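Local atomic coordinates of SusD-like protein BACOVA_02651 (PDB entry 5E75), a protein that binds polysaccharide at the cell surface and probably captures xyloglucan before its transport into the periplasm for degradation. Residues Arg126-Val131 with Pro496-Asp501; Gln291-Asp296 with Ala394-Lys399; Ala19-Thr24 with Lys106-Ala111. One frame throughout, in Å; residues are numbered along the deposited sequence.

Contact 1 (Arg126-Val131 with Pro496-Asp501); sequences RIWGPV and PYPESD. With EDO (1,2-ethanediol), chain C.
Two hydrogen bonds of complementary direction join the loop 126-131 to 496-501. The indole NE1 of Trp128 donates to Pro496 O at 2.9 Å, with an N-H...O angle of 141°. The oxygen lies nearly in the indole plane, while NE1 stands above the carbonyl plane. In return, Tyr497 OH donates to Pro130 O at 2.7 Å, also from above the carbonyl plane. In this SusD-family fold, the pair ties the loop after helix 103-125 to the extended lead-in to helix 499-504, where Pro498 is the N-cap residue. The five-membered ring of Trp128 and the Tyr497 ring lie nearly parallel, 11° apart, but are slid so far that they barely overlap. Their closest atoms are Trp128 CD1 and Tyr497 CD1, 3.6 Å apart. Ile127 CG2 sits over one indole face, and Trp76 of helix 70-95 packs edge-to-face on the same ring. An alanine in place of Trp128 would remove the NE1 donor and the ring beside Tyr497, and would probably loosen the hold on residues 496-498. Arg126 faces elsewhere, its guanidinium near Phe122 and helix 421-431. Its NH2 donates to O1 of a bound ethanediol, probably from the crystallisation liquor, at 3.0 Å.

Contact 2 (Gln291-Asp296 with Ala394-Lys399); sequences QYELAD and AKINKK
The turn 293-296 is a type I beta turn, closed by Asp296 N to Glu293 O at 2.8 Å, and it faces a loop that leaves helix 382-393 through a Schellman motif, with Lys395 at positive phi. Ile396 is the main apolar side chain between them. Its CG1 takes the crowded position between backbone N and carbonyl carbon (chi1 66°), and CG2 lies anti to the carbonyl carbon. CG2 rests on the end of the turn, 3.8 Å from Ala295 CB and 3.6 Å from Ala295 O. The other branch ends in CD1, which lies near the carboxylates of Glu293 and Asp296. Asp296 OD1 lies beside the methyl of Ala394.

These loops sit in the SusD-family region of the chain, and the contact joins the start of helix 297-303 to the end of helix 382-393. Asp296 is at the N-cap position of helix 297-303, but its side chain makes no capping bond. Its OD2 instead forms a salt bridge with Arg299. Glu293 reaches across with its chain extended beyond CG and crosses Ile396 at about a right angle. Its OE2 forms a salt bridge with Arg391 of helix 382-393.

The polar links between the two loops themselves run through water. Two waters each donate to both Glu293 OE1 and Asn397 OD1, so they bridge two acceptors that stand 4.0 Å apart. A third water donates to Glu293 OE2 and accepts from Lys399 NZ. OE2 and NZ themselves are 4.5 Å apart, beyond a salt bridge, though Lys399 would probably still add to the positive field around the carboxylate. The Asn397 amide is steadied from its other end, where ND2 donates to Lys398 O at 3.2 Å.

Contact 3 (Ala19-Thr24 with Lys106-Ala111); sequences ALEAAT and KTKAIA
The side chains of Leu20 and Thr24 point from one helix at the methyl of Ala109 on the other. The two helices are packed side by side and run in the same direction. The axes of segments 19-24 and 106-111 are 1° from parallel and 10.4 Å apart at their closest. Both belong to the TPR-like helical framework of the SusD fold, in its N-terminal part.

Leu20 and Thr24 lie one turn apart on helix 17-24. Ala109 CB meets both of them. Leu20 holds CG anti to the backbone N (chi1 177°), which sends its branch across the gap. CD2 then comes to 3.9 Å from Ala109 CB and also rests near Lys106 CA. Thr24 turns its methyl to the same carbon, with CG2 3.7 Å from Ala109 CB. Val89 and Val93 of helix 70-95 adjoin this apolar patch, with Val89 against Thr24 and Val93 against Ala109.

Glu21 and Lys108 meet beside the patch and cross at about a right angle. Lys108 is extended through chi3 and then bends at chi4 (-59°). This brings NZ, tip first, to 3.8 Å from Glu21 CG. The charged ends, Glu21 OE2 and Lys108 NZ, remain 4.4 Å apart. They are likely to attract each other, but they do not form a salt bridge. NZ also makes a long, weak ion pair with Glu112, one turn on along its own helix.

Thr24 places OG1 between the backbone N and the carbonyl carbon. There OG1 accepts a hydrogen bond from Arg177, which also bonds Glu21 O. OG1 itself donates to Glu21 O at 3.1 Å.

In the fold
From the N terminus, contact 3 comes first. It closes a loop of 81 residues, more than half of them helical, by setting helix 17-24 beside helix 103-125. The chain then leaves helix 103-125 and opens contact 1 in the loop that follows. The long loop opened there, 364 residues, closes only near the C-terminal end, at the entry to helix 499-504, so contact 1 ties the N-terminal helical part to the C-terminal part. Contact 2 is nested inside it and joins two loops of the later half of the chain. Contacts 1 and 2 lie on opposite sides of the chain's centre, their own centres 37 Å apart. Contacts 2 and 3 do too. No two of the three touch.

Contact 1 (Arg126-Val131 with Pro496-Asp501)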
ATOM      1  N   ARG A 126       4.838   1.468 -10.898  1.00 10.00           N
ATOM      2  CA  ARG A 126       4.674   0.054 -10.582  1.00 12.73           C
ATOM      3  C   ARG A 126       3.233  -0.423 -10.866  1.00 15.13           C
ATOM      4  O   ARG A 126       2.797  -1.423 -10.260  1.00 20.75           O
ATOM      5  CB  ARG A 126       5.079  -0.191  -9.088  1.00 15.19           C
ATOM      6  CG  ARG A 126       6.586   0.254  -8.665  1.00 14.73           C
ATOM      7  CD  ARG A 126       6.865   0.281  -7.105  1.00 18.28           C
ATOM      8  NE  ARG A 126       6.112   1.318  -6.424  1.00 12.34           N
ATOM      9  CZ  ARG A 126       5.899   1.367  -5.129  1.00 10.98           C
ATOM     10  NH1 ARG A 126       6.364   0.403  -4.331  1.00 16.21           N
ATOM     11  NH2 ARG A 126       5.147   2.329  -4.621  1.00 16.71           N
ATOM     12  N   ILE A 127       2.494   0.312 -11.719  1.00 10.04           N
ATOM     13  CA  ILE A 127       1.188  -0.073 -12.281  1.00 10.59           C
ATOM     14  C   ILE A 127       1.254  -0.071 -13.807  1.00 12.05           C
ATOM     15  O   ILE A 127       0.997  -1.095 -14.446  1.00 11.65           O
ATOM     16  CB  ILE A 127       0.035   0.892 -11.839  1.00 10.61           C
ATOM     17  CG1 ILE A 127      -0.177   0.820 -10.340  1.00 10.62           C
ATOM     18  CG2 ILE A 127      -1.285   0.566 -12.591  1.00 12.82           C
ATOM     19  CD1 ILE A 127      -0.991   1.994  -9.768  1.00 11.57           C
ATOM     20  N   TRP A 128       1.627   1.069 -14.384  1.00 11.30           N
ATOM     21  CA  TRP A 128       1.709   1.251 -15.835  1.00  9.95           C
ATOM     22  C   TRP A 128       3.140   1.249 -16.383  1.00 11.93           C
ATOM     23  O   TRP A 128       3.345   0.889 -17.545  1.00 13.25           O
ATOM     24  CB  TRP A 128       1.037   2.570 -16.259  1.00 10.62           C
ATOM     25  CG  TRP A 128      -0.446   2.546 -16.063  1.00 11.16           C
ATOM     26  CD1 TRP A 128      -1.351   1.919 -16.864  1.00 13.55           C
ATOM     27  CD2 TRP A 128      -1.193   3.135 -14.993  1.00 10.62           C
ATOM     28  NE1 TRP A 128      -2.623   2.073 -16.357  1.00 11.73           N
ATOM     29  CE2 TRP A 128      -2.555   2.830 -15.216  1.00 11.47           C
ATOM     30  CE3 TRP A 128      -0.848   3.892 -13.868  1.00 11.94           C
ATOM     31  CZ2 TRP A 128      -3.561   3.231 -14.347  1.00 12.07           C
ATOM     32  CZ3 TRP A 128      -1.854   4.310 -13.019  1.00 11.41           C
ATOM     33  CH2 TRP A 128      -3.197   3.978 -13.263  1.00 12.67           C
ATOM     34  N   GLY A 129       4.118   1.637 -15.564  1.00 10.39           N
ATOM     35  CA  GLY A 129       5.491   1.793 -16.031  1.00  9.72           C
ATOM     36  C   GLY A 129       5.679   3.205 -16.562  1.00  9.30           C
ATOM     37  O   GLY A 129       5.633   4.143 -15.783  1.00 10.85           O
ATOM     38  N   PRO A 130       5.857   3.377 -17.884  1.00  9.89           N
ATOM     39  CA  PRO A 130       5.924   4.733 -18.426  1.00 11.77           C
ATOM     40  C   PRO A 130       4.658   5.509 -18.109  1.00 11.01           C
ATOM     41  O   PRO A 130       3.547   4.975 -18.209  1.00 10.91           O
ATOM     42  CB  PRO A 130       6.063   4.498 -19.941  1.00 11.84           C
ATOM     43  CG  PRO A 130       6.629   3.116 -20.067  1.00 12.71           C
ATOM     44  CD  PRO A 130       6.022   2.352 -18.934  1.00 11.08           C
ATOM     45  N   VAL A 131       4.819   6.769 -17.729  1.00  9.38           N
ATOM     46  CA  VAL A 131       3.682   7.673 -17.527  1.00  9.54           C
ATOM     47  C   VAL A 131       4.110   9.076 -17.955  1.00 10.20           C
ATOM     48  O   VAL A 131       5.286   9.286 -18.265  1.00 10.94           O
ATOM     49  CB  VAL A 131       3.170   7.678 -16.053  1.00 10.91           C
ATOM     50  CG1 VAL A 131       2.486   6.351 -15.709  1.00 11.70           C
ATOM     51  CG2 VAL A 131       4.292   7.980 -15.084  1.00 12.53           C
ATOM     52  N   PRO A 496      -2.978  -2.034 -18.544  1.00 12.09           N
ATOM     53  CA  PRO A 496      -3.161  -1.185 -19.720  1.00 13.21           C
ATOM     54  C   PRO A 496      -3.535   0.236 -19.321  1.00 11.84           C
ATOM     55  O   PRO A 496      -4.077   0.460 -18.236  1.00 10.98           O
ATOM     56  CB  PRO A 496      -4.313  -1.860 -20.467  1.00 13.99           C
ATOM     57  CG  PRO A 496      -5.056  -2.602 -19.441  1.00 14.28           C
ATOM     58  CD  PRO A 496      -4.066  -3.004 -18.374  1.00 11.91           C
ATOM     59  N   TYR A 497      -3.226   1.197 -20.188  1.00 12.13           N
ATOM     60  CA  TYR A 497      -3.672   2.575 -19.978  1.00 11.39           C
ATOM     61  C   TYR A 497      -5.192   2.595 -20.083  1.00 14.32           C
ATOM     62  O   TYR A 497      -5.769   1.815 -20.839  1.00 14.27           O
ATOM     63  CB  TYR A 497      -3.001   3.526 -20.983  1.00 12.51           C
ATOM     64  CG  TYR A 497      -1.501   3.549 -20.804  1.00 12.85           C
ATOM     65  CD1 TYR A 497      -0.928   4.169 -19.703  1.00 12.28           C
ATOM     66  CD2 TYR A 497      -0.673   2.901 -21.695  1.00 12.55           C
ATOM     67  CE1 TYR A 497       0.446   4.169 -19.513  1.00 11.78           C
ATOM     68  CE2 TYR A 497       0.696   2.884 -21.511  1.00 13.55           C
ATOM     69  CZ  TYR A 497       1.246   3.507 -20.413  1.00 10.94           C
ATOM     70  OH  TYR A 497       2.608   3.457 -20.247  1.00 12.27           O
ATOM     71  N   PRO A 498      -5.855   3.457 -19.303  1.00 12.80           N
ATOM     72  CA  PRO A 498      -7.321   3.425 -19.309  1.00 13.45           C
ATOM     73  C   PRO A 498      -7.868   3.848 -20.665  1.00 14.56           C
ATOM     74  O   PRO A 498      -7.398   4.834 -21.221  1.00 14.33           O
ATOM     75  CB  PRO A 498      -7.703   4.456 -18.232  1.00 14.46           C
ATOM     76  CG  PRO A 498      -6.452   4.686 -17.421  1.00 16.01           C
ATOM     77  CD  PRO A 498      -5.319   4.465 -18.370  1.00 13.48           C
ATOM     78  N   GLU A 499      -8.843   3.118 -21.187  1.00 14.91           N
ATOM     79  CA  GLU A 499      -9.312   3.325 -22.554  1.00 16.56           C
ATOM     80  C   GLU A 499      -9.779   4.751 -22.807  1.00 14.93           C
ATOM     81  O   GLU A 499      -9.450   5.321 -23.842  1.00 17.36           O
ATOM     82  CB  GLU A 499     -10.427   2.335 -22.919  1.00 18.85           C
ATOM     83  CG  GLU A 499     -10.980   2.562 -24.331  1.00 25.83           C
ATOM     84  CD  GLU A 499     -11.875   1.442 -24.818  1.00 36.95           C
ATOM     85  OE1 GLU A 499     -11.457   0.268 -24.756  1.00 39.08           O
ATOM     86  OE2 GLU A 499     -12.998   1.740 -25.275  1.00 44.88           O
ATOM     87  N   SER A 500     -10.507   5.337 -21.861  1.00 16.66           N
ATOM     88  CA  SER A 500     -11.023   6.688 -22.055  1.00 17.99           C
ATOM     89  C   SER A 500      -9.883   7.701 -22.180  1.00 19.01           C
ATOM     90  O   SER A 500      -9.978   8.665 -22.942  1.00 19.33           O
ATOM     91  CB  SER A 500     -11.965   7.071 -20.912  1.00 20.99           C
ATOM     92  OG  SER A 500     -11.314   6.988 -19.654  1.00 26.85           O
ATOM     93  N   ASP A 501      -8.803   7.477 -21.437  1.00 15.64           N
ATOM     94  CA  ASP A 501      -7.646   8.356 -21.499  1.00 15.58           C
ATOM     95  C   ASP A 501      -6.873   8.170 -22.797  1.00 14.92           C
ATOM     96  O   ASP A 501      -6.349   9.140 -23.345  1.00 15.32           O
ATOM     97  CB  ASP A 501      -6.756   8.156 -20.271  1.00 15.49           C
ATOM     98  CG  ASP A 501      -7.417   8.661 -18.998  1.00 21.10           C
ATOM     99  OD1 ASP A 501      -7.591   9.888 -18.874  1.00 24.95           O
ATOM    100  OD2 ASP A 501      -7.785   7.844 -18.130  1.00 22.17           O
TER
HETATM  101  C1  EDO C 602       5.793   4.439  -1.675  1.00 19.77           C
HETATM  102  O1  EDO C 602       5.584   3.031  -1.716  1.00 23.84           O
HETATM  103  C2  EDO C 602       4.571   5.183  -2.197  1.00 21.04           C
HETATM  104  O2  EDO C 602       4.612   5.310  -3.620  1.00 15.39           O

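Contact 2 (Gln291-Asp296 with Ala394-Lys399)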
ATOM      1  N   GLN A 291       0.710 -17.867   4.165  1.00  8.70           N
ATOM      2  CA  GLN A 291       1.952 -17.138   4.418  1.00  9.57           C
ATOM      3  C   GLN A 291       2.196 -16.942   5.910  1.00  9.69           C
ATOM      4  O   GLN A 291       3.348 -16.844   6.347  1.00 11.05           O
ATOM      5  CB  GLN A 291       1.969 -15.761   3.730  1.00 10.24           C
ATOM      6  CG  GLN A 291       1.808 -15.805   2.222  1.00 10.77           C
ATOM      7  CD  GLN A 291       2.763 -16.749   1.559  1.00 11.93           C
ATOM      8  OE1 GLN A 291       2.357 -17.748   0.952  1.00 14.41           O
ATOM      9  NE2 GLN A 291       4.032 -16.466   1.678  1.00 12.60           N
ATOM     10  N   TYR A 292       1.136 -16.850   6.704  1.00  9.39           N
ATOM     11  CA  TYR A 292       1.321 -16.676   8.138  1.00  9.69           C
ATOM     12  C   TYR A 292       1.867 -17.956   8.755  1.00 10.74           C
ATOM     13  O   TYR A 292       1.254 -19.020   8.671  1.00 10.65           O
ATOM     14  CB  TYR A 292       0.014 -16.279   8.828  1.00  9.19           C
ATOM     15  CG  TYR A 292      -0.583 -15.006   8.270  1.00  8.23           C
ATOM     16  CD1 TYR A 292      -0.120 -13.755   8.665  1.00  9.66           C
ATOM     17  CD2 TYR A 292      -1.593 -15.062   7.321  1.00  9.41           C
ATOM     18  CE1 TYR A 292      -0.649 -12.581   8.123  1.00  8.74           C
ATOM     19  CE2 TYR A 292      -2.123 -13.897   6.768  1.00 10.55           C
ATOM     20  CZ  TYR A 292      -1.654 -12.670   7.183  1.00  8.79           C
ATOM     21  OH  TYR A 292      -2.183 -11.524   6.627  1.00 10.07           O
ATOM     22  N   GLU A 293       3.017 -17.839   9.396  1.00 11.28           N
ATOM     23  CA  GLU A 293       3.553 -18.959  10.160  1.00  9.55           C
ATOM     24  C   GLU A 293       2.591 -19.281  11.290  1.00  9.75           C
ATOM     25  O   GLU A 293       1.825 -18.434  11.735  1.00 11.19           O
ATOM     26  CB  GLU A 293       4.945 -18.596  10.673  1.00 11.38           C
ATOM     27  CG  GLU A 293       5.929 -18.414   9.505  1.00 11.36           C
ATOM     28  CD  GLU A 293       7.291 -17.877   9.895  1.00 15.94           C
ATOM     29  OE1 GLU A 293       7.714 -18.081  11.042  1.00 15.56           O
ATOM     30  OE2 GLU A 293       7.940 -17.236   9.033  1.00 16.86           O
ATOM     31  N   LEU A 294       2.605 -20.527  11.741  1.00 11.94           N
ATOM     32  CA  LEU A 294       1.663 -20.986  12.754  1.00 13.84           C
ATOM     33  C   LEU A 294       1.662 -20.094  13.992  1.00 11.46           C
ATOM     34  O   LEU A 294       0.593 -19.790  14.530  1.00 13.74           O
ATOM     35  CB  LEU A 294       1.967 -22.429  13.142  1.00 16.93           C
ATOM     36  CG  LEU A 294       1.035 -23.087  14.162  1.00 20.88           C
ATOM     37  CD1 LEU A 294      -0.424 -23.012  13.747  1.00 28.55           C
ATOM     38  CD2 LEU A 294       1.481 -24.533  14.316  1.00 23.86           C
ATOM     39  N   ALA A 295       2.842 -19.635  14.399  1.00 12.97           N
ATOM     40  CA  ALA A 295       2.982 -18.794  15.570  1.00 12.57           C
ATOM     41  C   ALA A 295       2.537 -17.355  15.329  1.00 12.85           C
ATOM     42  O   ALA A 295       2.349 -16.620  16.288  1.00 13.64           O
ATOM     43  CB  ALA A 295       4.420 -18.813  16.054  1.00 14.32           C
ATOM     44  N   ASP A 296       2.348 -16.967  14.065  1.00 10.95           N
ATOM     45  CA  ASP A 296       2.100 -15.553  13.686  1.00 10.91           C
ATOM     46  C   ASP A 296       0.615 -15.207  13.738  1.00 11.29           C
ATOM     47  O   ASP A 296       0.066 -14.613  12.805  1.00 14.41           O
ATOM     48  CB  ASP A 296       2.675 -15.314  12.284  1.00 10.41           C
ATOM     49  CG  ASP A 296       2.872 -13.847  11.921  1.00 13.97           C
ATOM     50  OD1 ASP A 296       2.742 -12.974  12.773  1.00 14.89           O
ATOM     51  OD2 ASP A 296       3.188 -13.621  10.741  1.00 14.82           O
ATOM     52  N   ALA A 394       6.067  -9.028  16.116  1.00 11.19           N
ATOM     53  CA  ALA A 394       5.009 -10.004  15.842  1.00 10.64           C
ATOM     54  C   ALA A 394       5.000 -11.162  16.847  1.00 12.85           C
ATOM     55  O   ALA A 394       4.116 -12.010  16.793  1.00 12.29           O
ATOM     56  CB  ALA A 394       5.153 -10.553  14.431  1.00 10.60           C
ATOM     57  N   LYS A 395       5.988 -11.177  17.742  1.00 12.85           N
ATOM     58  CA  LYS A 395       6.142 -12.204  18.783  1.00 13.38           C
ATOM     59  C   LYS A 395       6.412 -13.596  18.195  1.00 14.24           C
ATOM     60  O   LYS A 395       5.974 -14.612  18.737  1.00 14.78           O
ATOM     61  CB  LYS A 395       4.955 -12.207  19.752  1.00 15.13           C
ATOM     62  CG  LYS A 395       4.491 -10.827  20.247  1.00 21.72           C
ATOM     63  CD  LYS A 395       5.533 -10.063  21.038  1.00 28.63           C
ATOM     64  CE  LYS A 395       4.991  -8.718  21.590  1.00 28.05           C
ATOM     65  NZ  LYS A 395       5.220  -7.491  20.715  1.00 24.66           N
ATOM     66  N   ILE A 396       7.152 -13.642  17.093  1.00 12.28           N
ATOM     67  CA  ILE A 396       7.621 -14.893  16.526  1.00 11.39           C
ATOM     68  C   ILE A 396       9.153 -14.944  16.491  1.00 12.34           C
ATOM     69  O   ILE A 396       9.842 -13.948  16.748  1.00 12.99           O
ATOM     70  CB  ILE A 396       7.000 -15.172  15.128  1.00 11.27           C
ATOM     71  CG1 ILE A 396       7.466 -14.152  14.076  1.00 11.58           C
ATOM     72  CG2 ILE A 396       5.469 -15.202  15.247  1.00 12.44           C
ATOM     73  CD1 ILE A 396       6.942 -14.464  12.692  1.00 11.79           C
ATOM     74  N   ASN A 397       9.686 -16.118  16.196  1.00 12.09           N
ATOM     75  CA  ASN A 397      11.118 -16.331  16.293  1.00 12.24           C
ATOM     76  C   ASN A 397      11.924 -15.470  15.337  1.00 13.84           C
ATOM     77  O   ASN A 397      11.516 -15.215  14.204  1.00 13.37           O
ATOM     78  CB  ASN A 397      11.454 -17.807  16.048  1.00 13.30           C
ATOM     79  CG  ASN A 397      11.153 -18.246  14.623  1.00 15.92           C
ATOM     80  OD1 ASN A 397      10.017 -18.574  14.292  1.00 27.60           O
ATOM     81  ND2 ASN A 397      12.174 -18.261  13.775  1.00 25.58           N
ATOM     82  N   LYS A 398      13.080 -15.030  15.806  1.00 14.35           N
ATOM     83  CA  LYS A 398      14.040 -14.359  14.949  1.00 13.93           C
ATOM     84  C   LYS A 398      14.725 -15.377  14.045  1.00 17.24           C
ATOM     85  O   LYS A 398      14.780 -16.577  14.358  1.00 16.44           O
ATOM     86  CB  LYS A 398      15.070 -13.608  15.789  1.00 12.49           C
ATOM     87  CG  LYS A 398      14.475 -12.516  16.635  1.00 12.14           C
ATOM     88  CD  LYS A 398      15.532 -11.811  17.461  1.00 14.84           C
ATOM     89  CE  LYS A 398      14.936 -10.722  18.315  1.00 17.11           C
ATOM     90  NZ  LYS A 398      15.948 -10.192  19.269  1.00 21.38           N
ATOM     91  N   LYS A 399      15.231 -14.904  12.917  1.00 13.78           N
ATOM     92  CA  LYS A 399      15.966 -15.736  11.976  1.00 14.43           C
ATOM     93  C   LYS A 399      17.459 -15.413  12.039  1.00 16.28           C
ATOM     94  O   LYS A 399      17.850 -14.252  12.111  1.00 16.03           O
ATOM     95  CB  LYS A 399      15.419 -15.528  10.564  1.00 15.81           C
ATOM     96  CG  LYS A 399      14.000 -16.057  10.397  1.00 18.48           C
ATOM     97  CD  LYS A 399      13.495 -15.892   8.973  1.00 20.69           C
ATOM     98  CE  LYS A 399      12.189 -16.615   8.752  1.00 23.63           C
ATOM     99  NZ  LYS A 399      12.358 -18.081   8.781  1.00 28.08           N
TER
HETATM  100  O   HOH W   1       7.069 -18.887  13.684  1.00 23.70           O
HETATM  101  O   HOH W   2       9.623 -18.780   7.758  1.00 29.57           O
HETATM  102  O   HOH W   3       9.895 -19.978  11.546  1.00 32.35           O
HETATM  103  O   HOH W   4       2.523 -14.125  17.738  1.00 24.91           O
HETATM  104  O   HOH W   5       1.933 -12.412  14.984  1.00 16.64           O

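Contact 3 (Ala19-Thr24 with Lys106-Ala111)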
ATOM      1  N   ALA A  19      -2.098  29.916   7.232  1.00 15.49           N
ATOM      2  CA  ALA A  19      -2.999  29.982   6.095  1.00 15.20           C
ATOM      3  C   ALA A  19      -2.470  29.120   4.962  1.00 14.16           C
ATOM      4  O   ALA A  19      -3.232  28.429   4.282  1.00 16.12           O
ATOM      5  CB  ALA A  19      -3.178  31.429   5.625  1.00 17.03           C
ATOM      6  N   LEU A  20      -1.157  29.149   4.758  1.00 14.78           N
ATOM      7  CA  LEU A  20      -0.558  28.355   3.713  1.00 14.44           C
ATOM      8  C   LEU A  20      -0.710  26.876   4.050  1.00 15.68           C
ATOM      9  O   LEU A  20      -0.968  26.053   3.174  1.00 15.02           O
ATOM     10  CB  LEU A  20       0.915  28.721   3.545  1.00 16.35           C
ATOM     11  CG  LEU A  20       1.689  27.897   2.519  1.00 14.91           C
ATOM     12  CD1 LEU A  20       1.036  27.965   1.141  1.00 19.99           C
ATOM     13  CD2 LEU A  20       3.124  28.380   2.436  1.00 13.63           C
ATOM     14  N   GLU A  21      -0.558  26.541   5.322  1.00 14.50           N
ATOM     15  CA  GLU A  21      -0.712  25.151   5.746  1.00 14.14           C
ATOM     16  C   GLU A  21      -2.134  24.626   5.515  1.00 14.76           C
ATOM     17  O   GLU A  21      -2.324  23.447   5.200  1.00 13.24           O
ATOM     18  CB  GLU A  21      -0.305  24.986   7.207  1.00 15.70           C
ATOM     19  CG  GLU A  21       1.186  25.015   7.419  1.00 23.19           C
ATOM     20  CD  GLU A  21       1.559  25.529   8.800  1.00 29.57           C
ATOM     21  OE1 GLU A  21       0.734  25.395   9.736  1.00 33.02           O
ATOM     22  OE2 GLU A  21       2.670  26.073   8.941  1.00 31.18           O
ATOM     23  N   ALA A  22      -3.130  25.487   5.656  1.00 14.91           N
ATOM     24  CA  ALA A  22      -4.503  25.105   5.348  1.00 15.54           C
ATOM     25  C   ALA A  22      -4.647  24.746   3.860  1.00 15.66           C
ATOM     26  O   ALA A  22      -5.437  23.868   3.499  1.00 19.56           O
ATOM     27  CB  ALA A  22      -5.473  26.220   5.752  1.00 17.82           C
ATOM     28  N   ALA A  23      -3.871  25.397   2.995  1.00 15.75           N
ATOM     29  CA  ALA A  23      -3.874  25.097   1.567  1.00 19.35           C
ATOM     30  C   ALA A  23      -3.122  23.811   1.188  1.00 19.16           C
ATOM     31  O   ALA A  23      -3.382  23.215   0.132  1.00 19.30           O
ATOM     32  CB  ALA A  23      -3.310  26.280   0.783  1.00 25.32           C
ATOM     33  N   THR A  24      -2.182  23.376   2.019  1.00 14.11           N
ATOM     34  CA  THR A  24      -1.430  22.163   1.729  1.00 13.47           C
ATOM     35  C   THR A  24      -2.069  20.917   2.374  1.00 14.49           C
ATOM     36  O   THR A  24      -1.787  19.792   1.977  1.00 13.53           O
ATOM     37  CB  THR A  24       0.040  22.287   2.178  1.00 16.48           C
ATOM     38  OG1 THR A  24       0.101  22.484   3.589  1.00 14.56           O
ATOM     39  CG2 THR A  24       0.707  23.465   1.479  1.00 20.43           C
ATOM     40  N   LYS A 106       7.371  28.192   3.300  1.00 11.32           N
ATOM     41  CA  LYS A 106       7.289  28.080   1.851  1.00 11.27           C
ATOM     42  C   LYS A 106       7.980  26.811   1.369  1.00 11.51           C
ATOM     43  O   LYS A 106       7.427  26.056   0.561  1.00 10.97           O
ATOM     44  CB  LYS A 106       7.881  29.329   1.181  1.00 12.14           C
ATOM     45  CG  LYS A 106       6.971  30.540   1.321  1.00 13.93           C
ATOM     46  CD  LYS A 106       7.306  31.621   0.307  1.00 23.26           C
ATOM     47  CE  LYS A 106       8.167  32.660   0.888  1.00 34.22           C
ATOM     48  NZ  LYS A 106       8.437  33.702  -0.140  1.00 26.05           N
ATOM     49  N   THR A 107       9.171  26.561   1.882  1.00  9.83           N
ATOM     50  CA  THR A 107       9.920  25.377   1.499  1.00 11.31           C
ATOM     51  C   THR A 107       9.302  24.096   2.044  1.00 13.15           C
ATOM     52  O   THR A 107       9.356  23.066   1.383  1.00 10.39           O
ATOM     53  CB  THR A 107      11.405  25.469   1.921  1.00 13.80           C
ATOM     54  OG1 THR A 107      11.525  25.685   3.334  1.00 15.05           O
ATOM     55  CG2 THR A 107      12.107  26.610   1.179  1.00 13.88           C
ATOM     56  N   LYS A 108       8.700  24.157   3.230  1.00 10.43           N
ATOM     57  CA  LYS A 108       7.968  23.011   3.758  1.00 11.83           C
ATOM     58  C   LYS A 108       6.794  22.668   2.842  1.00 10.91           C
ATOM     59  O   LYS A 108       6.542  21.492   2.553  1.00 10.29           O
ATOM     60  CB  LYS A 108       7.488  23.309   5.178  1.00 14.27           C
ATOM     61  CG  LYS A 108       6.600  22.249   5.802  1.00 22.04           C
ATOM     62  CD  LYS A 108       6.370  22.615   7.256  1.00 28.39           C
ATOM     63  CE  LYS A 108       5.137  21.954   7.821  1.00 39.77           C
ATOM     64  NZ  LYS A 108       3.868  22.292   7.093  1.00 32.22           N
ATOM     65  N   ALA A 109       6.069  23.682   2.377  1.00  9.20           N
ATOM     66  CA  ALA A 109       4.924  23.441   1.509  1.00  8.98           C
ATOM     67  C   ALA A 109       5.344  22.836   0.170  1.00  9.90           C
ATOM     68  O   ALA A 109       4.717  21.888  -0.325  1.00  9.49           O
ATOM     69  CB  ALA A 109       4.147  24.747   1.276  1.00  9.54           C
ATOM     70  N   ILE A 110       6.403  23.379  -0.425  1.00 10.01           N
ATOM     71  CA  ILE A 110       6.938  22.811  -1.656  1.00 10.05           C
ATOM     72  C   ILE A 110       7.397  21.382  -1.403  1.00 10.49           C
ATOM     73  O   ILE A 110       7.160  20.495  -2.229  1.00 10.22           O
ATOM     74  CB  ILE A 110       8.090  23.662  -2.228  1.00  9.46           C
ATOM     75  CG1 ILE A 110       7.543  25.027  -2.664  1.00 12.26           C
ATOM     76  CG2 ILE A 110       8.745  22.965  -3.418  1.00 11.90           C
ATOM     77  CD1 ILE A 110       8.641  26.086  -2.895  1.00 13.31           C
ATOM     78  N   ALA A 111       8.041  21.151  -0.265  1.00  9.53           N
ATOM     79  CA  ALA A 111       8.531  19.810   0.058  1.00  8.80           C
ATOM     80  C   ALA A 111       7.393  18.803   0.230  1.00  9.72           C
ATOM     81  O   ALA A 111       7.507  17.666  -0.223  1.00  9.58           O
ATOM     82  CB  ALA A 111       9.404  19.844   1.313  1.00  9.77           C
TER